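Local atomic coordinates of siderophore biosynthesis lipase/esterase, putative (Aspergillus fumigatus, PDB entry 6GUP), a protein that hydrolyses the ester bonds of the siderophore fusarinine C, releasing fusarinine and iron, and does not act on triacetylfusarinine C. Residues 91-94 against 95-99; 204-207 against 208-212; 212-216 against 217-221; 227-231 against 232-236. All coordinates share one frame; numbering follows the deposited sequence.

Overall arrangement
Contact 1 is a buried piece of helix 86-108, packed on the central sheet of the alpha/beta-hydrolase fold; its centre lies about 26 Å or more from those of the other three. Contacts 2, 3 and 4 cluster on one side of the chain's centre. Surface contact 2 and partly buried contact 3 share Val212 and strand 211-213, which pairs antiparallel with a strand of the second subunit. Contact 4, buried within its own subunit, is joined to Val212 and Leu214 by probable backbone hydrogen bonds. Chemistry follows place: an apolar flank beside a polar one in contact 1, a turn gripped by a threonine in contact 2, and two helix starts in contacts 3 and 4, the latter with a serine cap.

Contact 1 of 4, residues 91-94 against 95-99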
loop_
_atom_site.group_PDB
_atom_site.type_symbol
_atom_site.label_atom_id
_atom_site.label_comp_id
_atom_site.label_asym_id
_atom_site.label_seq_id
_atom_site.Cartn_x
_atom_site.Cartn_y
_atom_site.Cartn_z
ATOM N N ASN A 91 2.947 -11.643 11.660
ATOM C CA ASN A 91 1.803 -11.358 12.542
ATOM C C ASN A 91 0.573 -10.909 11.756
ATOM O O ASN A 91 -0.549 -11.312 12.066
ATOM C CB ASN A 91 2.149 -10.268 13.569
ATOM C CG ASN A 91 3.206 -10.706 14.568
ATOM O OD1 ASN A 91 4.115 -9.940 14.890
ATOM N ND2 ASN A 91 3.087 -11.929 15.075
ATOM N N GLU A 92 0.797 -10.072 10.749
ATOM C CA GLU A 92 -0.281 -9.532 9.919
ATOM C C GLU A 92 -0.860 -10.574 8.961
ATOM O O GLU A 92 -2.062 -10.565 8.698
ATOM C CB GLU A 92 0.204 -8.291 9.168
ATOM C CG GLU A 92 0.446 -7.118 10.112
ATOM C CD GLU A 92 1.260 -5.989 9.514
ATOM O OE1 GLU A 92 1.704 -6.086 8.350
ATOM O OE2 GLU A 92 1.462 -4.985 10.227
ATOM N N ILE A 93 -0.013 -11.469 8.452
ATOM C CA ILE A 93 -0.478 -12.633 7.685
ATOM C C ILE A 93 -1.385 -13.500 8.563
ATOM O O ILE A 93 -2.469 -13.898 8.135
ATOM C CB ILE A 93 0.702 -13.461 7.113
ATOM C CG1 ILE A 93 1.380 -12.686 5.976
ATOM C CG2 ILE A 93 0.227 -14.817 6.593
ATOM C CD1 ILE A 93 2.761 -13.186 5.606
ATOM N N ALA A 94 -0.941 -13.771 9.790
ATOM C CA ALA A 94 -1.727 -14.546 10.760
ATOM C C ALA A 94 -3.086 -13.905 11.059
ATOM O O ALA A 94 -4.097 -14.608 11.162
ATOM C CB ALA A 94 -0.940 -14.737 12.049
ATOM N N GLN A 95 -3.101 -12.578 11.196
ATOM C CA GLN A 95 -4.350 -11.818 11.359
ATOM C C GLN A 95 -5.257 -11.923 10.132
ATOM O O GLN A 95 -6.472 -12.069 10.270
ATOM C CB GLN A 95 -4.064 -10.343 11.669
ATOM C CG GLN A 95 -3.621 -10.095 13.101
ATOM C CD GLN A 95 -3.234 -8.649 13.357
ATOM O OE1 GLN A 95 -2.437 -8.065 12.620
ATOM N NE2 GLN A 95 -3.791 -8.064 14.412
ATOM N N CYS A 96 -4.659 -11.845 8.942
ATOM C CA CYS A 96 -5.402 -11.995 7.686
ATOM C C CYS A 96 -5.987 -13.399 7.526
ATOM O O CYS A 96 -7.129 -13.549 7.086
ATOM C CB CYS A 96 -4.511 -11.669 6.485
ATOM S SG CYS A 96 -5.420 -11.513 4.932
ATOM N N LEU A 97 -5.203 -14.416 7.881
ATOM C CA LEU A 97 -5.663 -15.808 7.850
ATOM C C LEU A 97 -6.819 -16.060 8.815
ATOM O O LEU A 97 -7.767 -16.768 8.467
ATOM C CB LEU A 97 -4.517 -16.772 8.169
ATOM C CG LEU A 97 -3.392 -16.877 7.138
ATOM C CD1 LEU A 97 -2.242 -17.688 7.704
ATOM C CD2 LEU A 97 -3.889 -17.507 5.855
ATOM N N LYS A 98 -6.733 -15.492 10.019
ATOM C CA LYS A 98 -7.828 -15.569 10.992
ATOM C C LYS A 98 -9.109 -14.970 10.428
ATOM O O LYS A 98 -10.182 -15.563 10.560
ATOM C CB LYS A 98 -7.474 -14.858 12.304
ATOM C CG LYS A 98 -8.590 -14.936 13.340
ATOM C CD LYS A 98 -8.312 -14.122 14.587
ATOM C CE LYS A 98 -9.472 -14.266 15.561
ATOM N NZ LYS A 98 -9.157 -13.728 16.910
ATOM N N TYR A 99 -8.988 -13.792 9.819
ATOM C CA TYR A 99 -10.131 -13.117 9.208
ATOM C C TYR A 99 -10.758 -13.949 8.087
ATOM O O TYR A 99 -11.976 -14.127 8.056
ATOM C CB TYR A 99 -9.737 -11.738 8.664
ATOM C CG TYR A 99 -10.842 -11.113 7.848
ATOM C CD1 TYR A 99 -11.910 -10.467 8.468
ATOM C CD2 TYR A 99 -10.846 -11.208 6.455
ATOM C CE1 TYR A 99 -12.939 -9.910 7.725
ATOM C CE2 TYR A 99 -11.872 -10.659 5.704
ATOM C CZ TYR A 99 -12.916 -10.008 6.342
ATOM O OH TYR A 99 -13.935 -9.459 5.602
#
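With CG2 of Ile93 anti to the backbone N and CG of Leu97 anti to its own carbonyl carbon (chi1 -68°), the two branched side chains lie side by side and point the same way, one helical turn apart. They meet methyl to methyl, Ile93 CG2 standing 3.9 Å from Leu97 CD1. Leu97 CG also rests over the backbone, 3.3 Å from Ile93 O. That same carbonyl accepts the amide of Leu97, N to O 2.8 Å, in a fairly straight bond with an N-H...O angle of 161°. Its neighbours in the i to i+4 ladder are Gln95 N to Asn91 O at 3.0 Å, Cys96 N to Glu92 O at 2.9 Å and Lys98 N to Ala94 O at 3.0 Å.

On another flank the extended chains of Glu92 and Gln95 cross obliquely. Gln95 OE1 comes to 3.9 Å from Glu92 CG, and the carboxylate and amide planes differ by only 15°. This is packing rather than polar pairing: the Glu92 carboxylate is held through OE2 by the hydroxyl of Thr75.

The apolar flank faces the fold's interior. Ile93 and Leu97 both touch Tyr132 of helix 125-134, while strands 37-42 and 117-122 supply Val42 and Leu119 to Ile93, and Leu40 and Ile117 to Leu97. Helix 86-108 thereby packs against the parallel strands and the helix following strand 117-122, as helices of an alpha/beta-hydrolase fold flank its central sheet.

Contact 2 of 4, residues 204-207 against 208-212; sequences RDAD and AGTDV
The carbonyl oxygen of Asp207 is gripped twice by Thr210. The hydroxyl donates the shorter bond, Thr210 OG1 to Asp207 O 2.6 Å, and the backbone amide the longer one, Thr210 N to Asp207 O 3.2 Å. The amide comes from well above the carbonyl plane, 39° out of it, whereas the hydroxyl lies nearer that plane. The amide bond closes a type II beta turn from Asp207 to Thr210, with Gly209 at the third position, where its positive phi of 87° suits a residue lacking CB.

A chi1 of 64° sets Thr210 OG1 between its own N and carbonyl carbon, the crowded position, and directs it back at the turn. There a water completes a small ring: it donates to Thr210 OG1 over 2.8 Å and accepts from Asp207 N over 3.0 Å. The methyl branch of Thr210 lies alongside Asp207, CG2 to CB 4.0 Å. Further along, Ala206 CB touches Val212 CG2 at 4.0 Å, an apolar link between the residue just after helix 185-205 and strand 211-213.

Met198 of the second subunit packs on Asp207 and Thr210, and Asp211 and Val212 pair with a strand of that chain. By gripping the C=O of Asp207 directly and its N-H through a water, the Thr210 hydroxyl probably stiffens the turn that delivers the strand to the dimer interface.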
loop_
_atom_site.group_PDB
_atom_site.type_symbol
_atom_site.label_atom_id
_atom_site.label_comp_id
_atom_site.label_asym_id
_atom_site.label_seq_id
_atom_site.Cartn_x
_atom_site.Cartn_y
_atom_site.Cartn_z
ATOM N N ARG A 204 26.947 3.489 11.690
ATOM C CA ARG A 204 27.778 4.022 12.772
ATOM C C ARG A 204 27.248 5.335 13.363
ATOM O O ARG A 204 27.210 5.488 14.586
ATOM C CB ARG A 204 29.213 4.251 12.286
ATOM C CG ARG A 204 29.992 2.986 11.959
ATOM C CD ARG A 204 31.464 3.309 11.750
ATOM N NE ARG A 204 31.669 4.215 10.615
ATOM C CZ ARG A 204 31.937 3.854 9.356
ATOM N NH1 ARG A 204 32.059 2.574 9.001
ATOM N NH2 ARG A 204 32.093 4.796 8.429
ATOM N N ASP A 205 26.840 6.266 12.496
ATOM C CA ASP A 205 26.631 7.676 12.877
ATOM C C ASP A 205 25.182 8.140 13.078
ATOM O O ASP A 205 24.966 9.151 13.748
ATOM C CB ASP A 205 27.299 8.597 11.844
ATOM C CG ASP A 205 28.810 8.387 11.745
ATOM O OD1 ASP A 205 29.376 7.585 12.519
ATOM O OD2 ASP A 205 29.439 9.038 10.886
ATOM N N ALA A 206 24.203 7.441 12.500
ATOM C CA ALA A 206 22.799 7.875 12.594
ATOM C C ALA A 206 22.267 7.734 14.018
ATOM O O ALA A 206 22.668 6.821 14.747
ATOM C CB ALA A 206 21.920 7.096 11.626
ATOM N N ASP A 207 21.372 8.642 14.407
ATOM C CA ASP A 207 20.744 8.600 15.732
ATOM C C ASP A 207 19.862 7.362 15.863
ATOM O O ASP A 207 19.333 6.862 14.869
ATOM C CB ASP A 207 19.905 9.861 15.991
ATOM C CG ASP A 207 20.754 11.113 16.156
ATOM O OD1 ASP A 207 21.751 11.077 16.908
ATOM O OD2 ASP A 207 20.410 12.143 15.540
ATOM N N ALA A 208 19.719 6.870 17.092
ATOM C CA ALA A 208 18.897 5.691 17.360
ATOM C C ALA A 208 17.445 5.949 16.963
ATOM O O ALA A 208 16.909 7.027 17.224
ATOM C CB ALA A 208 18.982 5.302 18.824
ATOM N N GLY A 209 16.835 4.969 16.299
ATOM C CA GLY A 209 15.461 5.085 15.811
ATOM C C GLY A 209 15.287 5.723 14.440
ATOM O O GLY A 209 14.201 5.629 13.863
ATOM N N THR A 210 16.329 6.375 13.914
ATOM C CA THR A 210 16.269 6.985 12.584
ATOM C C THR A 210 16.646 5.985 11.498
ATOM O O THR A 210 17.292 4.968 11.768
ATOM C CB THR A 210 17.204 8.210 12.443
ATOM O OG1 THR A 210 18.570 7.808 12.594
ATOM C CG2 THR A 210 16.878 9.265 13.474
ATOM N N ASP A 211 16.235 6.297 10.271
ATOM C CA ASP A 211 16.603 5.533 9.082
ATOM C C ASP A 211 17.073 6.491 7.996
ATOM O O ASP A 211 16.316 7.366 7.573
ATOM C CB ASP A 211 15.409 4.722 8.567
ATOM C CG ASP A 211 15.288 3.371 9.235
ATOM O OD1 ASP A 211 16.208 2.539 9.074
ATOM O OD2 ASP A 211 14.273 3.132 9.920
ATOM N N VAL A 212 18.318 6.322 7.556
ATOM C CA VAL A 212 18.863 7.092 6.444
ATOM C C VAL A 212 18.469 6.381 5.153
ATOM O O VAL A 212 18.999 5.313 4.842
ATOM C CB VAL A 212 20.401 7.227 6.537
ATOM C CG1 VAL A 212 20.948 8.036 5.365
ATOM C CG2 VAL A 212 20.797 7.879 7.856
HETATM O O HOH W 1 20.099 10.123 12.182
#

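Contact 3 of 4, residues 212-216 against 217-221; sequences VLLPL and AMTSL
A strand-to-helix junction, with Pro215 as the N-cap residue of helix 216-222, brings Leu214 and Pro215 against the first turn, which Leu216 begins. Pro215 O takes the amide of Thr219 over 3.0 Å in an almost straight bond, 170° at the hydrogen, and a weak one from Met218 N. The next bond in the ladder, Ser220 N to Leu216 O, spans 3.1 Å.

Side chains fill in around this backbone. Thr219 has OG1 turned back toward the helix start, chi1 55°, and a water bridges it to the chain before the helix, 2.7 Å from Thr219 OG1 and 2.8 Å from Leu214 O. Its methyl CG2 meets Leu214 CB at 3.8 Å. The sulfur of Met218 runs beside the proline ring, SD to CG of Pro215 3.8 Å, the two side chains pointing the same way; Met198 of helix 185-205 also touches that ring. Leu216 instead lays CD1 against the hydroxyl of Ser220, and His226 packs on Leu216.

Leu214 is backbone-bonded to Leu229, so the junction is tied to the returning chain. The arrangement is that of a helix N-terminus led by proline, whose carbonyl starts the i to i+4 ladder.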
loop_
_atom_site.group_PDB
_atom_site.type_symbol
_atom_site.label_atom_id
_atom_site.label_comp_id
_atom_site.label_asym_id
_atom_site.label_seq_id
_atom_site.Cartn_x
_atom_site.Cartn_y
_atom_site.Cartn_z
ATOM N N VAL A 212 18.318 6.322 7.556
ATOM C CA VAL A 212 18.863 7.092 6.444
ATOM C C VAL A 212 18.469 6.381 5.153
ATOM O O VAL A 212 18.999 5.313 4.842
ATOM C CB VAL A 212 20.401 7.227 6.537
ATOM C CG1 VAL A 212 20.948 8.036 5.365
ATOM C CG2 VAL A 212 20.797 7.879 7.856
ATOM N N LEU A 213 17.531 6.972 4.414
ATOM C CA LEU A 213 17.098 6.426 3.131
ATOM C C LEU A 213 18.132 6.773 2.072
ATOM O O LEU A 213 18.458 7.947 1.882
ATOM C CB LEU A 213 15.731 6.979 2.723
ATOM C CG LEU A 213 14.572 6.809 3.709
ATOM C CD1 LEU A 213 13.304 7.360 3.079
ATOM C CD2 LEU A 213 14.373 5.359 4.135
ATOM N N LEU A 214 18.649 5.750 1.394
ATOM C CA LEU A 214 19.646 5.943 0.347
ATOM C C LEU A 214 18.947 6.408 -0.933
ATOM O O LEU A 214 17.757 6.132 -1.112
ATOM C CB LEU A 214 20.432 4.652 0.102
ATOM C CG LEU A 214 21.174 4.094 1.324
ATOM C CD1 LEU A 214 21.682 2.687 1.051
ATOM C CD2 LEU A 214 22.320 5.003 1.743
ATOM N N PRO A 215 19.674 7.118 -1.822
ATOM C CA PRO A 215 19.035 7.672 -3.022
ATOM C C PRO A 215 18.484 6.595 -3.953
ATOM O O PRO A 215 19.174 5.615 -4.244
ATOM C CB PRO A 215 20.168 8.449 -3.713
ATOM C CG PRO A 215 21.224 8.619 -2.683
ATOM C CD PRO A 215 21.115 7.426 -1.790
ATOM N N LEU A 216 17.246 6.790 -4.401
ATOM C CA LEU A 216 16.576 5.848 -5.300
ATOM C C LEU A 216 17.298 5.780 -6.652
ATOM O O LEU A 216 17.412 4.704 -7.240
ATOM C CB LEU A 216 15.095 6.236 -5.474
ATOM C CG LEU A 216 14.046 5.204 -5.915
ATOM C CD1 LEU A 216 14.230 4.778 -7.361
ATOM C CD2 LEU A 216 13.987 3.990 -4.996
ATOM N N ALA A 217 17.796 6.927 -7.121
ATOM C CA ALA A 217 18.617 6.998 -8.339
ATOM C C ALA A 217 19.763 5.985 -8.328
ATOM O O ALA A 217 20.005 5.313 -9.328
ATOM C CB ALA A 217 19.173 8.403 -8.522
ATOM N N MET A 218 20.446 5.883 -7.189
ATOM C CA MET A 218 21.591 4.980 -7.020
ATOM C C MET A 218 21.197 3.521 -6.762
ATOM O O MET A 218 21.723 2.621 -7.417
ATOM C CB MET A 218 22.489 5.484 -5.883
ATOM C CG MET A 218 23.131 6.833 -6.173
ATOM S SD MET A 218 24.116 7.474 -4.805
ATOM C CE MET A 218 25.602 6.490 -4.946
ATOM N N THR A 219 20.288 3.289 -5.812
ATOM C CA THR A 219 19.927 1.922 -5.390
ATOM C C THR A 219 19.263 1.087 -6.489
ATOM O O THR A 219 19.512 -0.116 -6.588
ATOM C CB THR A 219 18.997 1.909 -4.156
ATOM O OG1 THR A 219 17.832 2.700 -4.415
ATOM C CG2 THR A 219 19.718 2.440 -2.921
ATOM N N SER A 220 18.425 1.725 -7.303
ATOM C CA SER A 220 17.730 1.040 -8.405
ATOM C C SER A 220 18.641 0.543 -9.533
ATOM O O SER A 220 18.247 -0.345 -10.292
ATOM C CB SER A 220 16.630 1.931 -8.983
ATOM O OG SER A 220 15.544 1.980 -8.081
ATOM N N LEU A 221 19.841 1.115 -9.644
ATOM C CA LEU A 221 20.854 0.617 -10.581
ATOM C C LEU A 221 21.387 -0.754 -10.184
ATOM O O LEU A 221 21.758 -1.547 -11.052
ATOM C CB LEU A 221 22.033 1.587 -10.684
ATOM C CG LEU A 221 21.739 3.015 -11.143
ATOM C CD1 LEU A 221 23.044 3.755 -11.387
ATOM C CD2 LEU A 221 20.861 3.047 -12.386
HETATM O O HOH W 2 16.606 3.864 -2.260
#

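Contact 4 of 4, residues 227-231 against 232-236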
loop_
_atom_site.group_PDB
_atom_site.type_symbol
_atom_site.label_atom_id
_atom_site.label_comp_id
_atom_site.label_asym_id
_atom_site.label_seq_id
_atom_site.Cartn_x
_atom_site.Cartn_y
_atom_site.Cartn_z
ATOM N N THR A 227 12.914 -1.127 -5.170
ATOM C CA THR A 227 12.171 -0.563 -4.039
ATOM C C THR A 227 13.152 0.313 -3.249
ATOM O O THR A 227 14.360 0.053 -3.281
ATOM C CB THR A 227 11.517 -1.674 -3.165
ATOM O OG1 THR A 227 10.793 -1.095 -2.075
ATOM C CG2 THR A 227 12.533 -2.649 -2.605
ATOM N N PRO A 228 12.654 1.366 -2.558
ATOM C CA PRO A 228 13.553 2.214 -1.763
ATOM C C PRO A 228 14.284 1.443 -0.664
ATOM O O PRO A 228 13.773 0.428 -0.184
ATOM C CB PRO A 228 12.604 3.256 -1.150
ATOM C CG PRO A 228 11.254 2.630 -1.221
ATOM C CD PRO A 228 11.279 1.893 -2.522
ATOM N N LEU A 229 15.464 1.925 -0.282
ATOM C CA LEU A 229 16.309 1.231 0.687
ATOM C C LEU A 229 16.864 2.170 1.748
ATOM O O LEU A 229 17.470 3.195 1.427
ATOM C CB LEU A 229 17.469 0.528 -0.028
ATOM C CG LEU A 229 17.129 -0.680 -0.907
ATOM C CD1 LEU A 229 18.368 -1.142 -1.658
ATOM C CD2 LEU A 229 16.557 -1.830 -0.089
ATOM N N SER A 230 16.651 1.803 3.011
ATOM C CA SER A 230 17.347 2.428 4.129
ATOM C C SER A 230 18.781 1.911 4.158
ATOM O O SER A 230 19.095 0.878 3.557
ATOM C CB SER A 230 16.647 2.125 5.460
ATOM O OG SER A 230 16.812 0.768 5.840
ATOM N N ALA A 231 19.644 2.642 4.856
ATOM C CA ALA A 231 21.043 2.246 5.026
ATOM C C ALA A 231 21.169 0.900 5.736
ATOM O O ALA A 231 21.960 0.050 5.322
ATOM C CB ALA A 231 21.802 3.313 5.796
ATOM N N ARG A 232 20.384 0.716 6.797
ATOM C CA ARG A 232 20.389 -0.540 7.555
ATOM C C ARG A 232 19.904 -1.725 6.733
ATOM O O ARG A 232 20.468 -2.818 6.837
ATOM C CB ARG A 232 19.550 -0.423 8.829
ATOM C CG ARG A 232 20.239 0.375 9.918
ATOM C CD ARG A 232 19.475 0.308 11.227
ATOM N NE ARG A 232 18.191 1.001 11.168
ATOM C CZ ARG A 232 17.373 1.170 12.210
ATOM N NH1 ARG A 232 17.690 0.704 13.417
ATOM N NH2 ARG A 232 16.225 1.816 12.048
ATOM N N ARG A 233 18.868 -1.513 5.925
ATOM C CA ARG A 233 18.361 -2.574 5.064
ATOM C C ARG A 233 19.342 -2.934 3.959
ATOM O O ARG A 233 19.539 -4.112 3.669
ATOM C CB ARG A 233 17.013 -2.216 4.450
ATOM C CG ARG A 233 16.338 -3.458 3.922
ATOM C CD ARG A 233 15.060 -3.246 3.135
ATOM N NE ARG A 233 14.889 -4.350 2.187
ATOM C CZ ARG A 233 14.738 -5.639 2.518
ATOM N NH1 ARG A 233 14.710 -6.043 3.790
ATOM N NH2 ARG A 233 14.609 -6.549 1.555
ATOM N N PHE A 234 19.942 -1.922 3.342
ATOM C CA PHE A 234 20.941 -2.143 2.301
ATOM C C PHE A 234 22.159 -2.921 2.823
ATOM O O PHE A 234 22.672 -3.798 2.124
ATOM C CB PHE A 234 21.374 -0.810 1.683
ATOM C CG PHE A 234 22.513 -0.935 0.717
ATOM C CD1 PHE A 234 22.281 -1.078 -0.648
ATOM C CD2 PHE A 234 23.822 -0.926 1.175
ATOM C CE1 PHE A 234 23.340 -1.203 -1.535
ATOM C CE2 PHE A 234 24.878 -1.054 0.297
ATOM C CZ PHE A 234 24.641 -1.187 -1.061
ATOM N N LEU A 235 22.619 -2.592 4.032
ATOM C CA LEU A 235 23.761 -3.291 4.652
ATOM C C LEU A 235 23.524 -4.781 4.848
ATOM O O LEU A 235 24.447 -5.582 4.698
ATOM C CB LEU A 235 24.143 -2.674 6.005
ATOM C CG LEU A 235 25.031 -1.431 5.992
ATOM C CD1 LEU A 235 25.423 -1.080 7.417
ATOM C CD2 LEU A 235 26.274 -1.617 5.132
ATOM N N SER A 236 22.291 -5.135 5.199
ATOM C CA SER A 236 21.873 -6.533 5.296
ATOM C C SER A 236 22.114 -7.296 3.989
ATOM O O SER A 236 22.565 -8.444 4.008
ATOM C CB SER A 236 20.389 -6.614 5.666
ATOM O OG SER A 236 20.017 -7.935 6.007
#
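Ser230 meets Arg233 in a serine N-cap at the start of helix 231-238: Ser230 OG accepts the backbone amide of Arg233 over 3.1 Å, with an N-H...O angle of 156°. A chi1 of 71° swings the hydroxyl oxygen over the first turn, where it also lies 3.3 Å from Arg233 CB. The same hydroxyl is hydrogen-bonded to the carbonyl of Trp81, which ties the cap to a separate loop. The main-chain ladder follows, with Phe234 N to Ser230 O at 2.9 Å and Leu235 N to Ala231 O at 3.0 Å.

The tightly packed part lies around Leu229, whose two methyls divide between neighbours on the helix. CD1 reaches the rim of the Phe234 ring, near the ring plane, 4.0 Å from Phe234 CD1. The ring itself is carried away from the cap toward helix 185-205, where Leu195, Thr196 and Ala199 receive it, and Leu214 touches it as well. Ala231 packs on Ala202 of that same helix.

The solvent side belongs to Arg232, an exposed residue whose side chain leads away from the cap and bends at chi3. Its NH2 is nevertheless held by a salt bridge to Asp211 OD1, linking the helix start to strand 211-213.

Back on the buried side, Arg233 is extended from CG to NE; its NH1 forms a salt bridge with Asp249, while NE is buried without a polar partner. Against the edge of that guanidinium, near its plane, rests Leu229 CD2, 3.8 Å from Arg233 NE.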